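Inner membrane lipoprotein SadB (Salmonella enterica, PDB 4C47) is a trimeric lipoprotein of the inner membrane required for proper surface expression of the autotransporter adhesin SadA. Local coordinates at residues F125-G130 with L181-D186. Residues are numbered along the deposited sequence; the frame is centred on the assembly and turned at random.
Sequences FNMTWG and LKIGID
With CG1 of Ile-185 anti to its carbonyl carbon and a chi2 of -64° turning CD1 back, Ile-185 lies side by side with Phe-125, and its CD1 sits 3.5 Å from CE1 of the phenylalanine ring. CD1 of Ile-183 touches the same ring, 4.0 Å from Phe-125 CD1, while its CG1 rests against CG of Met-127. Beyond them CD1 of Leu-181 packs on CB of Trp-129. These side chains form the inner face of the sheet: Phe-125, Met-127, Trp-129 and Leu-181 touch strands 105-114 and 164-171 of the second sheet, closing the core of the beta-sandwich.

The antiparallel backbones are joined by two hydrogen-bonded pairs. Thr-128 and Lys-182 exchange nearly straight bonds, Lys-182 N to Thr-128 O at 2.8 Å and 168°. Between Asn-126 and Gly-184, the bond from Gly-184 N is also nearly straight and in the carbonyl plane, whereas Asn-126 N approaches Gly-184 O from above the carbonyl plane and the angle at hydrogen falls to 142°.

On the other face CB of Thr-128 meets CB of Lys-182 at 4.1 Å. Past the last paired residues, Asp-186 OD2 stays 4.1 Å from Asn-126 OD1, without a direct bond; Lys-151 NZ of strand 148-153 forms a salt bridge with Asp-186 OD2 and a hydrogen bond with Asn-126 OD1, and Asp-186 OD1 accepts a bond from Glu-188 N.

Apolar packing on one face of the paired residues thus ties the strands into the sandwich core, while at the Asp-186 end a lysine from the adjoining strand bridges two oxygens that would otherwise probably repel each other.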
loop_
_atom_site.group_PDB
_atom_site.type_symbol
_atom_site.label_atom_id
_atom_site.label_comp_id
_atom_site.label_asym_id
_atom_site.label_seq_id
_atom_site.Cartn_x
_atom_site.Cartn_y
_atom_site.Cartn_z
ATOM N N PHE A 125 -23.291 -4.138 -13.044
ATOM C CA PHE A 125 -22.780 -4.813 -11.859
ATOM C C PHE A 125 -21.854 -5.969 -12.212
ATOM O O PHE A 125 -22.242 -6.885 -12.930
ATOM C CB PHE A 125 -23.937 -5.316 -10.993
ATOM C CG PHE A 125 -24.881 -4.234 -10.552
ATOM C CD1 PHE A 125 -24.628 -3.496 -9.406
ATOM C CD2 PHE A 125 -26.024 -3.954 -11.284
ATOM C CE1 PHE A 125 -25.497 -2.500 -9.003
ATOM C CE2 PHE A 125 -26.895 -2.961 -10.887
ATOM C CZ PHE A 125 -26.631 -2.232 -9.745
ATOM N N ASN A 126 -20.626 -5.924 -11.710
ATOM C CA ASN A 126 -19.739 -7.073 -11.824
ATOM C C ASN A 126 -20.041 -8.034 -10.686
ATOM O O ASN A 126 -19.999 -7.650 -9.519
ATOM C CB ASN A 126 -18.274 -6.637 -11.794
ATOM C CG ASN A 126 -17.885 -5.826 -13.016
ATOM O OD1 ASN A 126 -18.442 -6.009 -14.098
ATOM N ND2 ASN A 126 -16.922 -4.926 -12.851
ATOM N N MET A 127 -20.372 -9.277 -11.020
ATOM C CA MET A 127 -20.764 -10.238 -9.996
ATOM C C MET A 127 -20.012 -11.559 -10.086
ATOM O O MET A 127 -19.808 -12.102 -11.173
ATOM C CB MET A 127 -22.272 -10.491 -10.038
ATOM C CG MET A 127 -23.107 -9.281 -9.668
ATOM S SD MET A 127 -24.867 -9.641 -9.704
ATOM C CE MET A 127 -25.025 -10.346 -11.342
ATOM N N THR A 128 -19.603 -12.063 -8.926
ATOM C CA THR A 128 -18.941 -13.357 -8.820
ATOM C C THR A 128 -19.585 -14.111 -7.671
ATOM O O THR A 128 -19.801 -13.543 -6.612
ATOM C CB THR A 128 -17.437 -13.192 -8.537
ATOM O OG1 THR A 128 -16.843 -12.385 -9.563
ATOM C CG2 THR A 128 -16.744 -14.550 -8.494
ATOM N N TRP A 129 -19.904 -15.384 -7.865
ATOM C CA TRP A 129 -20.613 -16.110 -6.817
ATOM C C TRP A 129 -20.253 -17.582 -6.748
ATOM O O TRP A 129 -19.725 -18.155 -7.703
ATOM C CB TRP A 129 -22.128 -15.961 -6.984
ATOM C CG TRP A 129 -22.657 -16.576 -8.236
ATOM C CD1 TRP A 129 -23.228 -17.805 -8.364
ATOM C CD2 TRP A 129 -22.661 -15.993 -9.544
ATOM N NE1 TRP A 129 -23.594 -18.029 -9.675
ATOM C CE2 TRP A 129 -23.255 -16.928 -10.420
ATOM C CE3 TRP A 129 -22.223 -14.769 -10.063
ATOM C CZ2 TRP A 129 -23.420 -16.679 -11.778
ATOM C CZ3 TRP A 129 -22.390 -14.527 -11.418
ATOM C CH2 TRP A 129 -22.981 -15.476 -12.256
ATOM N N GLY A 130 -20.544 -18.196 -5.606
ATOM C CA GLY A 130 -20.313 -19.620 -5.460
ATOM C C GLY A 130 -20.314 -20.098 -4.026
ATOM O O GLY A 130 -20.928 -19.486 -3.149
ATOM N N LEU A 181 -20.920 -14.203 -2.397
ATOM C CA LEU A 181 -21.299 -13.234 -3.409
ATOM C C LEU A 181 -20.393 -12.016 -3.333
ATOM O O LEU A 181 -20.252 -11.392 -2.284
ATOM C CB LEU A 181 -22.765 -12.824 -3.259
ATOM C CG LEU A 181 -23.267 -11.793 -4.271
ATOM C CD1 LEU A 181 -23.083 -12.295 -5.698
ATOM C CD2 LEU A 181 -24.723 -11.450 -4.002
ATOM N N LYS A 182 -19.771 -11.701 -4.460
ATOM C CA LYS A 182 -18.916 -10.541 -4.602
ATOM C C LYS A 182 -19.550 -9.651 -5.656
ATOM O O LYS A 182 -19.775 -10.081 -6.790
ATOM C CB LYS A 182 -17.530 -10.975 -5.068
ATOM C CG LYS A 182 -16.555 -9.847 -5.338
ATOM C CD LYS A 182 -15.366 -10.381 -6.127
ATOM C CE LYS A 182 -14.103 -9.587 -5.874
ATOM N NZ LYS A 182 -12.915 -10.242 -6.499
ATOM N N ILE A 183 -19.850 -8.415 -5.282
ATOM C CA ILE A 183 -20.524 -7.504 -6.197
ATOM C C ILE A 183 -19.865 -6.124 -6.251
ATOM O O ILE A 183 -19.598 -5.504 -5.219
ATOM C CB ILE A 183 -22.030 -7.394 -5.873
ATOM C CG1 ILE A 183 -22.717 -6.427 -6.839
ATOM C CG2 ILE A 183 -22.252 -6.978 -4.424
ATOM C CD1 ILE A 183 -24.222 -6.417 -6.718
ATOM N N GLY A 184 -19.595 -5.660 -7.469
ATOM C CA GLY A 184 -18.974 -4.366 -7.681
ATOM C C GLY A 184 -19.674 -3.536 -8.743
ATOM O O GLY A 184 -20.514 -4.037 -9.494
ATOM N N ILE A 185 -19.315 -2.259 -8.809
ATOM C CA ILE A 185 -19.940 -1.324 -9.738
ATOM C C ILE A 185 -19.073 -1.032 -10.962
ATOM O O ILE A 185 -17.922 -0.615 -10.835
ATOM C CB ILE A 185 -20.253 0.020 -9.048
ATOM C CG1 ILE A 185 -21.235 -0.180 -7.898
ATOM C CG2 ILE A 185 -20.817 1.015 -10.049
ATOM C CD1 ILE A 185 -22.579 -0.681 -8.344
ATOM N N ASP A 186 -19.636 -1.245 -12.147
ATOM C CA ASP A 186 -19.006 -0.793 -13.380
ATOM C C ASP A 186 -19.556 0.590 -13.714
ATOM O O ASP A 186 -20.771 0.797 -13.737
ATOM C CB ASP A 186 -19.268 -1.776 -14.523
ATOM C CG ASP A 186 -18.313 -1.585 -15.690
ATOM O OD1 ASP A 186 -18.075 -0.426 -16.090
ATOM O OD2 ASP A 186 -17.794 -2.599 -16.203
#